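PDB 3FXG: rhamnonate dehydratase from Gibberella zeae PH-1, which probably catalyses the magnesium-dependent dehydration of L-rhamnonate to a 2-keto-3-deoxy sugar acid. Local coordinates for residues I294-M300 / P321-S327; T109-F113 / T306-K310; C90-Q95 / S400-F404; S24-N30 / I61-S66. The contacts are given in a common frame with arbitrary orientation. Residues are numbered along the deposited sequence.

Interaction 1 (I294-M300 / P321-S327); sequences IIQPDVM and PVVPHAS
A histidine held by a carboxylate dominates this contact: His325 ND1 donates to Asp298 OD2 at 2.8 Å, near the plane of the imidazole, with both residues at chi1 t. Alongside it, His325 N donates to Pro297 O at 2.8 Å. Asp298 OD1 accepts from Met300 N at 2.8 Å, closing an Asx turn, while Ser327 OG donates to His325 O at 2.7 Å and weakly accepts from Val299 N at 3.4 Å. Over their full length the segments run roughly parallel, end-to-end directions 27° apart; upstream, Ile295 pairs with Val322 in a single bridge made by Ile295 N to Pro321 O (3.2 Å) and Val323 N to Ile295 O (3.1 Å). Apolar packing follows: Ile294 CG2 meets Val323 CG2 at 3.7 Å, and Ile295 CD1 meets Val322 CG2 at 3.8 Å. Such a His-Asp pair, just beyond strand 294-295 and on the neighbouring extended segment, recalls mandelate racemase relatives, where it serves acid-base chemistry; the His325 side chain lies about 4 Å from the magnesium ion. Helix 305-316 packs on Ile295, Pro297 and Val322, helix 279-287 also touches Ile295 and Pro297, and helix 329-335 adjoins Pro324, Val299 and selenomethionine Met300.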
loop_
_atom_site.group_PDB
_atom_site.type_symbol
_atom_site.label_atom_id
_atom_site.label_comp_id
_atom_site.label_asym_id
_atom_site.label_seq_id
_atom_site.Cartn_x
_atom_site.Cartn_y
_atom_site.Cartn_z
ATOM N N ILE A 294 1.455 17.594 16.526
ATOM C CA ILE A 294 2.501 18.019 17.449
ATOM C C ILE A 294 2.983 16.832 18.277
ATOM O O ILE A 294 2.172 16.034 18.744
ATOM C CB ILE A 294 1.986 19.083 18.452
ATOM C CG1 ILE A 294 1.425 20.295 17.712
ATOM C CG2 ILE A 294 3.122 19.524 19.377
ATOM C CD1 ILE A 294 0.858 21.353 18.645
ATOM N N ILE A 295 4.295 16.698 18.445
ATOM C CA ILE A 295 4.810 15.627 19.288
ATOM C C ILE A 295 5.293 16.328 20.551
ATOM O O ILE A 295 5.848 17.429 20.487
ATOM C CB ILE A 295 5.931 14.810 18.599
ATOM C CG1 ILE A 295 7.120 15.694 18.237
ATOM C CG2 ILE A 295 5.357 14.128 17.359
ATOM C CD1 ILE A 295 8.304 14.897 17.698
ATOM N N GLN A 296 5.078 15.693 21.700
ATOM C CA GLN A 296 5.392 16.322 22.977
ATOM C C GLN A 296 6.222 15.518 23.973
ATOM O O GLN A 296 5.714 15.081 25.006
ATOM C CB GLN A 296 4.070 16.720 23.634
ATOM C CG GLN A 296 3.145 17.489 22.690
ATOM C CD GLN A 296 1.705 17.537 23.175
ATOM O OE1 GLN A 296 1.054 16.500 23.332
ATOM N NE2 GLN A 296 1.198 18.744 23.409
ATOM N N PRO A 297 7.515 15.330 23.689
ATOM C CA PRO A 297 8.341 14.567 24.624
ATOM C C PRO A 297 8.632 15.369 25.884
ATOM O O PRO A 297 8.565 16.600 25.870
ATOM C CB PRO A 297 9.612 14.311 23.822
ATOM C CG PRO A 297 9.732 15.553 23.008
ATOM C CD PRO A 297 8.305 15.773 22.528
ATOM N N ASP A 298 8.935 14.669 26.971
ATOM C CA ASP A 298 9.304 15.321 28.222
ATOM C C ASP A 298 10.821 15.159 28.237
ATOM O O ASP A 298 11.326 14.040 28.165
ATOM C CB ASP A 298 8.679 14.611 29.428
ATOM C CG ASP A 298 8.984 15.316 30.737
ATOM O OD1 ASP A 298 10.178 15.434 31.086
ATOM O OD2 ASP A 298 8.035 15.761 31.417
ATOM N N VAL A 299 11.544 16.272 28.305
ATOM C CA VAL A 299 13.000 16.238 28.275
ATOM C C VAL A 299 13.632 15.441 29.408
ATOM O O VAL A 299 14.741 14.927 29.264
ATOM C CB VAL A 299 13.592 17.664 28.274
ATOM C CG1 VAL A 299 13.342 18.332 29.603
ATOM C CG2 VAL A 299 15.080 17.607 27.965
HETATM N N MSE A 300 12.934 15.336 30.533
HETATM C CA MSE A 300 13.459 14.587 31.668
HETATM C C MSE A 300 13.124 13.103 31.577
HETATM O O MSE A 300 13.564 12.315 32.414
HETATM C CB MSE A 300 12.903 15.151 32.981
HETATM C CG MSE A 300 13.443 16.527 33.360
HETATM SE SE MSE A 300 12.566 17.240 34.944
HETATM C CE MSE A 300 10.944 17.823 34.095
ATOM N N PRO A 321 5.988 20.230 14.377
ATOM C CA PRO A 321 6.455 20.949 15.562
ATOM C C PRO A 321 6.656 20.059 16.781
ATOM O O PRO A 321 5.960 19.057 16.962
ATOM C CB PRO A 321 5.366 21.997 15.785
ATOM C CG PRO A 321 4.139 21.326 15.259
ATOM C CD PRO A 321 4.636 20.671 13.988
ATOM N N VAL A 322 7.630 20.437 17.604
ATOM C CA VAL A 322 7.938 19.724 18.832
ATOM C C VAL A 322 7.664 20.702 19.969
ATOM O O VAL A 322 8.283 21.762 20.039
ATOM C CB VAL A 322 9.429 19.301 18.892
ATOM C CG1 VAL A 322 9.710 18.596 20.207
ATOM C CG2 VAL A 322 9.769 18.383 17.723
ATOM N N VAL A 323 6.717 20.355 20.834
ATOM C CA VAL A 323 6.365 21.188 21.982
ATOM C C VAL A 323 6.446 20.254 23.185
ATOM O O VAL A 323 5.476 19.584 23.528
ATOM C CB VAL A 323 4.930 21.745 21.859
ATOM C CG1 VAL A 323 4.594 22.610 23.073
ATOM C CG2 VAL A 323 4.797 22.562 20.577
ATOM N N PRO A 324 7.621 20.185 23.828
ATOM C CA PRO A 324 7.816 19.315 24.988
ATOM C C PRO A 324 6.831 19.506 26.134
ATOM O O PRO A 324 6.217 20.562 26.284
ATOM C CB PRO A 324 9.268 19.586 25.391
ATOM C CG PRO A 324 9.526 20.960 24.873
ATOM C CD PRO A 324 8.838 20.962 23.545
ATOM N N HIS A 325 6.684 18.454 26.928
ATOM C CA HIS A 325 5.781 18.450 28.071
ATOM C C HIS A 325 6.415 19.136 29.275
ATOM O O HIS A 325 7.401 18.643 29.822
ATOM C CB HIS A 325 5.410 17.000 28.409
ATOM C CG HIS A 325 4.749 16.832 29.741
ATOM N ND1 HIS A 325 5.458 16.788 30.923
ATOM C CD2 HIS A 325 3.444 16.700 30.079
ATOM C CE1 HIS A 325 4.618 16.635 31.931
ATOM N NE2 HIS A 325 3.390 16.579 31.447
ATOM N N ALA A 326 5.844 20.274 29.675
ATOM C CA ALA A 326 6.333 21.050 30.818
ATOM C C ALA A 326 7.855 21.150 30.793
ATOM O O ALA A 326 8.419 21.801 29.915
ATOM C CB ALA A 326 5.864 20.404 32.119
ATOM N N SER A 327 8.504 20.526 31.774
ATOM C CA SER A 327 9.968 20.470 31.877
ATOM C C SER A 327 10.756 21.697 32.343
ATOM O O SER A 327 11.970 21.607 32.540
ATOM C CB SER A 327 10.556 19.978 30.550
ATOM O OG SER A 327 10.073 18.685 30.231
HETATM O O HOH W 1 3.011 20.265 25.079
#

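Interaction 2 (T109-F113 / T306-K310); sequences TNLLF and TELLK
Two helices can be joined across a domain boundary by a handful of side chains that mix packing with a polar link. Here helical segments 109-113 and 306-310 cross nearly at right angles, with a signed angle of -102° and axes 10.7 Å apart at closest approach. The nearest CA atoms, 6.6 Å apart, belong to Thr109 and Thr306. Thr306, rotamer m, points into the crossing: its OG1 lies 3.5 Å from Thr109 CB and its CG2 3.3 Å from Asn110 OD1, while OG1 is hydrogen-bonded to Asp137 and Trp141. Glu307 comes next and lays its aliphatic part over the Phe113 ring, which reaches across with chi1 t. Glu307 CB sits 4.2 Å from the ring centroid in a CH-pi contact, and Glu307 OE2 approaches Phe113 CE2 at 3.5 Å; the carboxylate is salt-bridged to Arg280. One turn on, Lys310 extends through m, t, t and ends in p, so that NZ donates to Asn110 OD1 at 2.9 Å. A water accepts weakly from Lys310 NZ (3.3 Å) and donates to Asn110 O (3.1 Å). Asn110 ND2 hydrogen-bonds Ser337 O of a second subunit. The crossing thus joins the N-terminal capping domain to the outer helical layer of the barrel, with helix 128-148 against Thr109 and Phe113 and helix 279-287 beside Phe113, Glu307 and Lys310.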
loop_
_atom_site.group_PDB
_atom_site.type_symbol
_atom_site.label_atom_id
_atom_site.label_comp_id
_atom_site.label_asym_id
_atom_site.label_seq_id
_atom_site.Cartn_x
_atom_site.Cartn_y
_atom_site.Cartn_z
ATOM N N THR A 109 28.861 14.187 24.739
ATOM C CA THR A 109 27.453 13.911 24.984
ATOM C C THR A 109 26.903 12.785 24.119
ATOM O O THR A 109 26.150 11.937 24.604
ATOM C CB THR A 109 26.605 15.177 24.776
ATOM O OG1 THR A 109 26.927 15.777 23.516
ATOM C CG2 THR A 109 26.882 16.169 25.884
ATOM N N ASN A 110 27.277 12.769 22.842
ATOM C CA ASN A 110 26.797 11.720 21.947
ATOM C C ASN A 110 27.289 10.338 22.368
ATOM O O ASN A 110 26.513 9.382 22.405
ATOM C CB ASN A 110 27.214 12.009 20.499
ATOM C CG ASN A 110 26.370 13.101 19.858
ATOM O OD1 ASN A 110 25.329 13.487 20.394
ATOM N ND2 ASN A 110 26.804 13.590 18.704
ATOM N N LEU A 111 28.574 10.228 22.687
ATOM C CA LEU A 111 29.134 8.948 23.112
ATOM C C LEU A 111 28.496 8.456 24.409
ATOM O O LEU A 111 28.057 7.308 24.509
ATOM C CB LEU A 111 30.647 9.065 23.320
ATOM C CG LEU A 111 31.301 7.837 23.961
ATOM C CD1 LEU A 111 31.269 6.675 22.977
ATOM C CD2 LEU A 111 32.736 8.157 24.362
ATOM N N LEU A 112 28.441 9.330 25.406
ATOM C CA LEU A 112 27.878 8.949 26.694
ATOM C C LEU A 112 26.418 8.507 26.610
ATOM O O LEU A 112 26.013 7.568 27.296
ATOM C CB LEU A 112 28.043 10.092 27.697
ATOM C CG LEU A 112 29.508 10.442 27.993
ATOM C CD1 LEU A 112 29.569 11.621 28.952
ATOM C CD2 LEU A 112 30.227 9.234 28.587
ATOM N N PHE A 113 25.620 9.167 25.777
ATOM C CA PHE A 113 24.225 8.760 25.662
ATOM C C PHE A 113 24.099 7.388 25.004
ATOM O O PHE A 113 23.348 6.535 25.473
ATOM C CB PHE A 113 23.398 9.758 24.851
ATOM C CG PHE A 113 21.987 9.298 24.628
ATOM C CD1 PHE A 113 21.035 9.421 25.637
ATOM C CD2 PHE A 113 21.636 8.638 23.453
ATOM C CE1 PHE A 113 19.756 8.886 25.483
ATOM C CE2 PHE A 113 20.357 8.096 23.291
ATOM C CZ PHE A 113 19.420 8.220 24.306
ATOM N N THR A 306 20.358 15.722 24.627
ATOM C CA THR A 306 21.105 15.179 23.499
ATOM C C THR A 306 20.185 14.392 22.555
ATOM O O THR A 306 20.189 14.614 21.345
ATOM C CB THR A 306 22.239 14.259 23.986
ATOM O OG1 THR A 306 23.109 15.000 24.856
ATOM C CG2 THR A 306 23.048 13.728 22.800
ATOM N N GLU A 307 19.389 13.484 23.109
ATOM C CA GLU A 307 18.475 12.691 22.288
ATOM C C GLU A 307 17.331 13.561 21.760
ATOM O O GLU A 307 16.856 13.358 20.643
ATOM C CB GLU A 307 17.906 11.519 23.095
ATOM C CG GLU A 307 17.017 10.568 22.283
ATOM C CD GLU A 307 17.802 9.576 21.431
ATOM O OE1 GLU A 307 18.768 9.989 20.751
ATOM O OE2 GLU A 307 17.444 8.377 21.431
ATOM N N LEU A 308 16.885 14.523 22.568
ATOM C CA LEU A 308 15.801 15.412 22.160
ATOM C C LEU A 308 16.192 16.224 20.929
ATOM O O LEU A 308 15.362 16.491 20.062
ATOM C CB LEU A 308 15.420 16.356 23.305
ATOM C CG LEU A 308 14.295 17.355 23.015
ATOM C CD1 LEU A 308 13.034 16.619 22.547
ATOM C CD2 LEU A 308 14.006 18.158 24.274
ATOM N N LEU A 309 17.456 16.629 20.854
ATOM C CA LEU A 309 17.928 17.386 19.701
ATOM C C LEU A 309 17.771 16.545 18.432
ATOM O O LEU A 309 17.443 17.066 17.369
ATOM C CB LEU A 309 19.400 17.773 19.883
ATOM C CG LEU A 309 19.691 18.813 20.970
ATOM C CD1 LEU A 309 21.194 18.895 21.226
ATOM C CD2 LEU A 309 19.140 20.162 20.538
ATOM N N LYS A 310 18.007 15.242 18.550
ATOM C CA LYS A 310 17.887 14.343 17.403
ATOM C C LYS A 310 16.422 14.092 17.046
ATOM O O LYS A 310 16.075 13.952 15.876
ATOM C CB LYS A 310 18.592 13.016 17.689
ATOM C CG LYS A 310 20.106 13.160 17.847
ATOM C CD LYS A 310 20.794 11.813 17.959
ATOM C CE LYS A 310 22.311 11.979 18.043
ATOM N NZ LYS A 310 22.712 12.726 19.265
HETATM O O HOH W 2 24.086 10.074 20.674
#

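Interaction 3 (C90-Q95 / S400-F404); sequences CWLVHQ and SDYLF
No direct hydrogen bond links these two segments; aromatic and apolar packing, with one bridging water, hold them together. Phe404, rotamer m, brings its ring against the helix among Trp91, His94 and Gln95. Its plane lies 29° from that of the five-membered ring of Trp91, but with centroids 5.2 Å apart the rings are slid past one another and barely overlap, Phe404 CE1 standing 3.7 Å from Trp91 CD1 over the indole face. The imidazole of His94 is almost perpendicular to Phe404, at 88°, in an oblique pairing with centroids 5.7 Å apart, and Phe404 CZ touches His94 CB at 3.7 Å. Gln95 CG adds a contact at 3.6 Å to Phe404 CE1. The helix 90-95 widens into a pi-type turn at 93-95, whereas 401-404 is 3-10, with Leu403 N bonded to Ser400 O and Phe404 N to Asp401 O, both at 3.0 Å. Cys90, rotamer m, places CB 3.5 Å from Ser400 CB and 4.2 Å from Leu403 CD1. The water accepts from Trp91 NE1 at 3.0 Å and donates to Leu403 O at 2.8 Å. Ser16 hydrogen-bonds both His94 NE2 and Ser400 OG, and Leu403 meets Leu403 of a third subunit. This is how the chain's C-terminal part completes an enolase-superfamily capping domain: strand 397-399 is, within this chain, an outermost strand of its antiparallel sheet, and the turn beyond packs on helix 86-101.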
loop_
_atom_site.group_PDB
_atom_site.type_symbol
_atom_site.label_atom_id
_atom_site.label_comp_id
_atom_site.label_asym_id
_atom_site.label_seq_id
_atom_site.Cartn_x
_atom_site.Cartn_y
_atom_site.Cartn_z
ATOM N N CYS A 90 18.092 6.635 41.597
ATOM C CA CYS A 90 19.406 6.827 42.204
ATOM C C CYS A 90 20.198 5.531 42.247
ATOM O O CYS A 90 21.416 5.536 42.076
ATOM C CB CYS A 90 19.270 7.380 43.626
ATOM S SG CYS A 90 18.615 9.059 43.704
ATOM N N TRP A 91 19.504 4.422 42.481
ATOM C CA TRP A 91 20.160 3.119 42.541
ATOM C C TRP A 91 20.818 2.825 41.196
ATOM O O TRP A 91 21.968 2.389 41.138
ATOM C CB TRP A 91 19.138 2.029 42.859
ATOM C CG TRP A 91 19.747 0.718 43.250
ATOM C CD1 TRP A 91 20.029 0.287 44.517
ATOM C CD2 TRP A 91 20.144 -0.341 42.368
ATOM N NE1 TRP A 91 20.571 -0.975 44.479
ATOM C CE2 TRP A 91 20.654 -1.385 43.173
ATOM C CE3 TRP A 91 20.116 -0.508 40.974
ATOM C CZ2 TRP A 91 21.134 -2.586 42.632
ATOM C CZ3 TRP A 91 20.595 -1.703 40.433
ATOM C CH2 TRP A 91 21.097 -2.727 41.265
ATOM N N LEU A 92 20.085 3.073 40.115
ATOM C CA LEU A 92 20.599 2.827 38.769
ATOM C C LEU A 92 21.752 3.758 38.409
ATOM O O LEU A 92 22.732 3.333 37.795
ATOM C CB LEU A 92 19.470 2.970 37.744
ATOM C CG LEU A 92 18.378 1.899 37.819
ATOM C CD1 LEU A 92 17.215 2.283 36.916
ATOM C CD2 LEU A 92 18.953 0.550 37.407
ATOM N N VAL A 93 21.635 5.025 38.793
ATOM C CA VAL A 93 22.680 6.003 38.512
ATOM C C VAL A 93 24.059 5.471 38.898
ATOM O O VAL A 93 24.987 5.463 38.087
ATOM C CB VAL A 93 22.452 7.322 39.296
ATOM C CG1 VAL A 93 23.698 8.191 39.217
ATOM C CG2 VAL A 93 21.251 8.073 38.730
ATOM N N HIS A 94 24.184 5.020 40.140
ATOM C CA HIS A 94 25.457 4.524 40.651
ATOM C C HIS A 94 25.799 3.086 40.302
ATOM O O HIS A 94 26.948 2.780 39.996
ATOM C CB HIS A 94 25.497 4.710 42.169
ATOM C CG HIS A 94 25.370 6.140 42.594
ATOM N ND1 HIS A 94 26.379 7.063 42.414
ATOM C CD2 HIS A 94 24.331 6.820 43.134
ATOM C CE1 HIS A 94 25.967 8.249 42.824
ATOM N NE2 HIS A 94 24.727 8.129 43.264
ATOM N N GLN A 95 24.816 2.196 40.340
ATOM C CA GLN A 95 25.087 0.798 40.029
ATOM C C GLN A 95 25.373 0.539 38.550
ATOM O O GLN A 95 26.196 -0.312 38.212
ATOM C CB GLN A 95 23.925 -0.081 40.493
ATOM C CG GLN A 95 23.788 -0.185 42.006
ATOM C CD GLN A 95 25.018 -0.789 42.662
ATOM O OE1 GLN A 95 25.813 -0.085 43.288
ATOM N NE2 GLN A 95 25.186 -2.095 42.511
ATOM N N SER A 400 21.681 9.180 48.488
ATOM C CA SER A 400 21.186 7.862 48.099
ATOM C C SER A 400 21.985 6.707 48.698
ATOM O O SER A 400 21.670 5.541 48.460
ATOM C CB SER A 400 21.178 7.743 46.573
ATOM O OG SER A 400 22.479 7.921 46.044
ATOM N N ASP A 401 23.005 7.044 49.485
ATOM C CA ASP A 401 23.880 6.064 50.131
ATOM C C ASP A 401 23.177 4.891 50.819
ATOM O O ASP A 401 23.620 3.748 50.711
ATOM C CB ASP A 401 24.773 6.772 51.156
ATOM C CG ASP A 401 25.740 7.755 50.515
ATOM O OD1 ASP A 401 25.331 8.497 49.595
ATOM O OD2 ASP A 401 26.911 7.796 50.942
ATOM N N TYR A 402 22.088 5.171 51.529
ATOM C CA TYR A 402 21.369 4.126 52.251
ATOM C C TYR A 402 20.882 2.983 51.363
ATOM O O TYR A 402 20.757 1.848 51.819
ATOM C CB TYR A 402 20.182 4.734 53.012
ATOM C CG TYR A 402 18.976 5.065 52.159
ATOM C CD1 TYR A 402 17.929 4.152 52.015
ATOM C CD2 TYR A 402 18.878 6.288 51.498
ATOM C CE1 TYR A 402 16.811 4.452 51.236
ATOM C CE2 TYR A 402 17.765 6.597 50.716
ATOM C CZ TYR A 402 16.739 5.677 50.590
ATOM O OH TYR A 402 15.640 5.978 49.817
ATOM N N LEU A 403 20.616 3.282 50.095
ATOM C CA LEU A 403 20.130 2.278 49.154
ATOM C C LEU A 403 21.155 1.191 48.843
ATOM O O LEU A 403 20.809 0.136 48.303
ATOM C CB LEU A 403 19.696 2.955 47.850
ATOM C CG LEU A 403 18.441 3.826 47.912
ATOM C CD1 LEU A 403 18.327 4.656 46.642
ATOM C CD2 LEU A 403 17.213 2.942 48.095
ATOM N N PHE A 404 22.412 1.444 49.189
ATOM C CA PHE A 404 23.474 0.488 48.911
ATOM C C PHE A 404 23.999 -0.222 50.153
ATOM O O PHE A 404 24.943 -1.006 50.073
ATOM C CB PHE A 404 24.609 1.206 48.184
ATOM C CG PHE A 404 24.147 1.994 46.989
ATOM C CD1 PHE A 404 23.678 1.346 45.851
ATOM C CD2 PHE A 404 24.143 3.384 47.017
ATOM C CE1 PHE A 404 23.210 2.073 44.756
ATOM C CE2 PHE A 404 23.679 4.120 45.930
ATOM C CZ PHE A 404 23.211 3.465 44.798
HETATM O O HOH W 3 20.969 -2.409 47.116
#

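Interaction 4 (S24-N30 / I61-S66); sequences SGGDYHN and INVLGS
Direct hydrogen bonds between these irregular loops converge on Asp27 and Ser66, whose CA atoms are 5.1 Å apart. Asp27 N donates to Ser66 OG (rotamer m) at 2.9 Å, and Gly65 N gives a weak bond to Asp27 OD2 at 3.0 Å. Within 24-30, Asp27 (chi1 t) closes an Asx turn, His29 N to Asp27 OD1 at 3.2 Å, superposed on a type I beta turn whose Asn30 N reaches Asp27 O at 3.2 Å. Bridging waters extend the network. One receives from Leu64 N (2.9 Å) and donates to Asp27 OD2 and Ile61 O, both at 2.8 Å; another donates to Asp27 OD1 (2.8 Å) and Ile61 O (2.9 Å); a third links Asn62 ND2 (2.7 Å) to Asn30 OD1 (2.8 Å). In the enolase superfamily, capping-domain loops of this kind close over the barrel mouth and help set specificity; the His29 side chain, about 8 Å from the magnesium ion, is placed consistently with such a role. Apolar contact comes from Ile61 CD1, 3.6 Å from the centroid of the His29 ring in a CH-pi interaction over its face. Close backbone packing depends on Gly25 (phi 113°, psi 180°), where a CB would collide with that of Ser66.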
loop_
_atom_site.group_PDB
_atom_site.type_symbol
_atom_site.label_atom_id
_atom_site.label_comp_id
_atom_site.label_asym_id
_atom_site.label_seq_id
_atom_site.Cartn_x
_atom_site.Cartn_y
_atom_site.Cartn_z
ATOM N N SER A 24 8.522 19.393 45.393
ATOM C CA SER A 24 9.835 19.902 45.009
ATOM C C SER A 24 10.593 18.859 44.198
ATOM O O SER A 24 10.702 17.703 44.604
ATOM C CB SER A 24 10.645 20.295 46.249
ATOM O OG SER A 24 10.849 19.181 47.098
ATOM N N GLY A 25 11.116 19.271 43.050
ATOM C CA GLY A 25 11.843 18.345 42.204
ATOM C C GLY A 25 11.098 18.086 40.909
ATOM O O GLY A 25 10.005 18.618 40.693
ATOM N N GLY A 26 11.682 17.249 40.058
ATOM C CA GLY A 26 11.089 16.943 38.769
ATOM C C GLY A 26 9.776 16.177 38.711
ATOM O O GLY A 26 9.122 16.178 37.666
ATOM N N ASP A 27 9.375 15.522 39.798
ATOM C CA ASP A 27 8.120 14.766 39.776
ATOM C C ASP A 27 6.910 15.684 39.934
ATOM O O ASP A 27 6.493 15.998 41.051
ATOM C CB ASP A 27 8.107 13.704 40.880
ATOM C CG ASP A 27 6.969 12.706 40.716
ATOM O OD1 ASP A 27 6.035 12.988 39.930
ATOM O OD2 ASP A 27 7.006 11.644 41.379
ATOM N N TYR A 28 6.347 16.094 38.801
ATOM C CA TYR A 28 5.187 16.986 38.755
ATOM C C TYR A 28 4.000 16.551 39.611
ATOM O O TYR A 28 3.289 17.391 40.163
ATOM C CB TYR A 28 4.659 17.106 37.323
ATOM C CG TYR A 28 5.693 17.328 36.248
ATOM C CD1 TYR A 28 6.296 18.574 36.068
ATOM C CD2 TYR A 28 6.027 16.298 35.367
ATOM C CE1 TYR A 28 7.205 18.788 35.029
ATOM C CE2 TYR A 28 6.929 16.500 34.334
ATOM C CZ TYR A 28 7.511 17.744 34.165
ATOM O OH TYR A 28 8.377 17.940 33.114
ATOM N N HIS A 29 3.777 15.245 39.704
ATOM C CA HIS A 29 2.624 14.734 40.436
ATOM C C HIS A 29 2.826 14.340 41.891
ATOM O O HIS A 29 1.890 13.883 42.543
ATOM C CB HIS A 29 2.016 13.566 39.657
ATOM C CG HIS A 29 1.920 13.826 38.187
ATOM N ND1 HIS A 29 2.889 13.421 37.297
ATOM C CD2 HIS A 29 1.009 14.520 37.464
ATOM C CE1 HIS A 29 2.581 13.854 36.087
ATOM N NE2 HIS A 29 1.445 14.525 36.160
ATOM N N ASN A 30 4.039 14.512 42.400
ATOM C CA ASN A 30 4.307 14.196 43.794
ATOM C C ASN A 30 4.080 15.484 44.575
ATOM O O ASN A 30 5.026 16.113 45.054
ATOM C CB ASN A 30 5.747 13.714 43.974
ATOM C CG ASN A 30 6.052 13.331 45.406
ATOM O OD1 ASN A 30 5.287 12.600 46.036
ATOM N ND2 ASN A 30 7.175 13.816 45.929
ATOM N N ILE A 61 0.419 7.616 40.915
ATOM C CA ILE A 61 1.078 8.572 40.030
ATOM C C ILE A 61 2.266 9.267 40.711
ATOM O O ILE A 61 3.167 9.779 40.046
ATOM C CB ILE A 61 0.086 9.648 39.530
ATOM C CG1 ILE A 61 0.657 10.343 38.290
ATOM C CG2 ILE A 61 -0.174 10.677 40.635
ATOM C CD1 ILE A 61 -0.333 11.259 37.585
ATOM N N ASN A 62 2.273 9.257 42.039
ATOM C CA ASN A 62 3.327 9.909 42.813
ATOM C C ASN A 62 4.264 8.915 43.500
ATOM O O ASN A 62 5.035 9.288 44.385
ATOM C CB ASN A 62 2.681 10.798 43.877
ATOM C CG ASN A 62 1.887 9.997 44.895
ATOM O OD1 ASN A 62 1.333 8.939 44.575
ATOM N ND2 ASN A 62 1.817 10.497 46.124
ATOM N N VAL A 63 4.211 7.655 43.084
ATOM C CA VAL A 63 5.023 6.617 43.710
ATOM C C VAL A 63 6.544 6.755 43.617
ATOM O O VAL A 63 7.256 6.354 44.538
ATOM C CB VAL A 63 4.626 5.214 43.172
ATOM C CG1 VAL A 63 5.094 5.048 41.730
ATOM C CG2 VAL A 63 5.213 4.132 44.062
ATOM N N LEU A 64 7.050 7.319 42.527
ATOM C CA LEU A 64 8.498 7.442 42.354
ATOM C C LEU A 64 9.189 8.559 43.129
ATOM O O LEU A 64 10.229 8.335 43.745
ATOM C CB LEU A 64 8.835 7.584 40.865
ATOM C CG LEU A 64 8.470 6.372 40.005
ATOM C CD1 LEU A 64 8.790 6.652 38.550
ATOM C CD2 LEU A 64 9.235 5.155 40.497
ATOM N N GLY A 65 8.625 9.758 43.096
ATOM C CA GLY A 65 9.251 10.868 43.791
ATOM C C GLY A 65 10.298 11.510 42.898
ATOM O O GLY A 65 10.501 11.081 41.759
ATOM N N SER A 66 10.974 12.531 43.414
ATOM C CA SER A 66 11.992 13.239 42.645
ATOM C C SER A 66 13.400 12.913 43.127
ATOM O O SER A 66 13.589 12.475 44.261
ATOM C CB SER A 66 11.770 14.748 42.761
ATOM O OG SER A 66 10.439 15.102 42.436
HETATM O O HOH W 4 8.726 15.627 44.433
HETATM O O HOH W 5 5.853 9.195 40.638
HETATM O O HOH W 6 4.560 11.374 38.137
HETATM O O HOH W 7 2.564 13.017 46.672
#

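Interactions 1 and 4 meet at the active site, where the capping domain faces the barrel: Tyr28 OH lies 2.8 Å from Asp298 OD2, a probable hydrogen bond, and Tyr28 CE2 is 3.3 Å from His325 CE1. The magnesium ligands Asp222, Glu248 and Glu275 lie close by; Gln296 hydrogen-bonds Glu248, and His325 touches Glu275. Interaction 2 backs interaction 1 from outside the barrel, Leu308 CD1 packing 3.5 Å from Pro297 CG, with centres about 16 Å apart. Interaction 3 is peripheral, its centre about 28 Å from that of interaction 1. Its nearest atoms come within about 6 Å of interaction 4, and both contacts touch the third subunit.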